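Local atomic coordinates of Endoglucanase(Endo-1,4-beta-glucanase)protein (Pseudomonas stutzeri, PDB entry 6R2J), a protein that probably hydrolyses internal beta-1,4-glucosidic bonds of cellulose as a family 5 endoglucanase, and binds cellobiose. Residues Val94-His99 with Leu137-Met142. Numbering follows the deposited sequence.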
loop_
_atom_site.group_PDB
_atom_site.type_symbol
_atom_site.label_atom_id
_atom_site.label_comp_id
_atom_site.label_asym_id
_atom_site.label_seq_id
_atom_site.Cartn_x
_atom_site.Cartn_y
_atom_site.Cartn_z
ATOM N N VAL A 94 -9.662 4.556 0.022
ATOM C CA VAL A 94 -8.263 4.738 0.382
ATOM C C VAL A 94 -7.815 3.658 1.353
ATOM O O VAL A 94 -8.528 3.311 2.297
ATOM C CB VAL A 94 -8.045 6.143 0.993
ATOM C CG1 VAL A 94 -6.621 6.322 1.482
ATOM C CG2 VAL A 94 -8.463 7.221 -0.025
ATOM N N ILE A 95 -6.603 3.167 1.132
ATOM C CA ILE A 95 -5.892 2.324 2.083
ATOM C C ILE A 95 -4.923 3.237 2.819
ATOM O O ILE A 95 -3.928 3.701 2.254
ATOM C CB ILE A 95 -5.172 1.160 1.370
ATOM C CG1 ILE A 95 -6.195 0.335 0.544
ATOM C CG2 ILE A 95 -4.432 0.196 2.346
ATOM C CD1 ILE A 95 -5.619 -0.835 -0.180
ATOM N N LEU A 96 -5.215 3.485 4.091
ATOM C CA LEU A 96 -4.274 4.193 4.946
ATOM C C LEU A 96 -3.125 3.272 5.340
ATOM O O LEU A 96 -3.339 2.197 5.901
ATOM C CB LEU A 96 -4.964 4.737 6.193
ATOM C CG LEU A 96 -6.000 5.821 5.885
ATOM C CD1 LEU A 96 -6.569 6.322 7.203
ATOM C CD2 LEU A 96 -5.431 6.963 5.082
ATOM N N ASP A 97 -1.898 3.695 5.055
ATOM C CA ASP A 97 -0.723 2.841 5.185
ATOM C C ASP A 97 0.185 3.477 6.215
ATOM O O ASP A 97 0.750 4.550 5.957
ATOM C CB ASP A 97 -0.029 2.758 3.822
ATOM C CG ASP A 97 1.474 2.477 3.911
ATOM O OD1 ASP A 97 1.923 1.737 4.857
ATOM O OD2 ASP A 97 2.171 3.109 3.030
ATOM N N MET A 98 0.345 2.820 7.372
ATOM C CA MET A 98 1.321 3.258 8.371
ATOM C C MET A 98 2.702 2.824 7.875
ATOM O O MET A 98 3.095 1.659 7.992
ATOM C CB MET A 98 1.017 2.687 9.751
ATOM C CG MET A 98 2.084 3.037 10.776
ATOM S SD MET A 98 1.689 2.577 12.489
ATOM C CE MET A 98 0.287 3.620 12.904
ATOM N N HIS A 99 3.440 3.768 7.312
ATOM C CA HIS A 99 4.597 3.486 6.460
ATOM C C HIS A 99 5.879 3.403 7.305
ATOM O O HIS A 99 6.858 4.141 7.095
ATOM C CB HIS A 99 4.683 4.608 5.441
ATOM C CG HIS A 99 5.336 4.237 4.149
ATOM N ND1 HIS A 99 4.770 3.354 3.258
ATOM C CD2 HIS A 99 6.484 4.668 3.574
ATOM C CE1 HIS A 99 5.550 3.247 2.197
ATOM N NE2 HIS A 99 6.593 4.041 2.359
ATOM N N LEU A 137 -11.149 2.485 2.573
ATOM C CA LEU A 137 -11.221 1.073 2.238
ATOM C C LEU A 137 -10.628 0.197 3.330
ATOM O O LEU A 137 -11.156 -0.883 3.600
ATOM C CB LEU A 137 -10.438 0.789 0.966
ATOM C CG LEU A 137 -10.555 -0.627 0.412
ATOM C CD1 LEU A 137 -11.968 -0.970 -0.015
ATOM C CD2 LEU A 137 -9.552 -0.714 -0.781
ATOM N N GLY A 138 -9.522 0.603 3.946
ATOM C CA GLY A 138 -8.959 -0.213 5.001
ATOM C C GLY A 138 -7.632 0.316 5.506
ATOM O O GLY A 138 -7.183 1.412 5.148
ATOM N N TYR A 139 -7.041 -0.497 6.389
ATOM C CA TYR A 139 -5.847 -0.126 7.147
ATOM C C TYR A 139 -4.701 -1.063 6.780
ATOM O O TYR A 139 -4.722 -2.251 7.126
ATOM C CB TYR A 139 -6.055 -0.186 8.670
ATOM C CG TYR A 139 -7.094 0.752 9.209
ATOM C CD1 TYR A 139 -7.101 2.092 8.824
ATOM C CD2 TYR A 139 -8.055 0.311 10.098
ATOM C CE1 TYR A 139 -8.021 2.947 9.292
ATOM C CE2 TYR A 139 -9.017 1.182 10.588
ATOM C CZ TYR A 139 -8.992 2.506 10.174
ATOM O OH TYR A 139 -9.932 3.413 10.627
ATOM N N ASP A 140 -3.680 -0.515 6.137
ATOM C CA ASP A 140 -2.416 -1.203 5.894
ATOM C C ASP A 140 -1.590 -0.883 7.136
ATOM O O ASP A 140 -0.953 0.165 7.246
ATOM C CB ASP A 140 -1.847 -0.691 4.578
ATOM C CG ASP A 140 -0.645 -1.470 4.100
ATOM O OD1 ASP A 140 -0.001 -2.184 4.922
ATOM O OD2 ASP A 140 -0.337 -1.316 2.886
ATOM N N ILE A 141 -1.690 -1.779 8.124
ATOM C CA ILE A 141 -1.189 -1.470 9.456
ATOM C C ILE A 141 0.330 -1.329 9.523
ATOM O O ILE A 141 0.846 -0.729 10.470
ATOM C CB ILE A 141 -1.711 -2.497 10.484
ATOM C CG1 ILE A 141 -1.257 -3.920 10.168
ATOM C CG2 ILE A 141 -3.230 -2.501 10.538
ATOM C CD1 ILE A 141 -1.496 -4.917 11.285
ATOM N N MET A 142 1.078 -1.829 8.543
ATOM C CA MET A 142 2.516 -1.581 8.544
ATOM C C MET A 142 3.091 -1.810 7.156
ATOM O O MET A 142 2.898 -2.875 6.589
ATOM C CB MET A 142 3.237 -2.520 9.525
ATOM C CG MET A 142 4.734 -2.284 9.693
ATOM S SD MET A 142 5.075 -0.595 10.205
ATOM C CE MET A 142 4.052 -0.436 11.662
#
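Leu-96 meets the phenol ring of Tyr-139 at its edge, near the ring plane, CD1 lying 4.2 Å from CE1; the indole of Trp-123 also meets this ring, inclined to it. The carboxylates of Asp-97 and Asp-140 lie side by side, planes 36° apart, on the face of the sheet shared with Ile-95, and Asp-97 OD1 lies in plane at the edge of the His-99 imidazole. Strands 94-98 and 137-140 are parallel neighbours (12° between axes) in the eight-stranded TIM barrel of glycosyl hydrolase family 5. From Leu-96 on, the bonds alternate: Leu-96 N donates to Gly-138 O, Asp-140 N to Leu-96 O (2.7 Å), and Met-98 N to Asp-140 O. At the start Val-94 O takes Leu-137 N at 2.8 Å and, weakly, Gly-138 N. With CG2 anti to its backbone N, Ile-95 sets that methyl 3.5 Å from Asp-140 CB, while its CG1 packs on Leu-137 CD2. Asp-97 OD1 and Asp-140 OD2 stand 4.3 Å apart; the salt bridge of Asp-140 OD2 with Arg-56 NE would probably ease their repulsion. Where the ladder ends, Met-98 SD touches Met-142 CE at 3.9 Å. His-99 ND1 donates to the syn lone pair of Asp-97 OD2 at 2.6 Å, the oxygen 27° out of the imidazole plane.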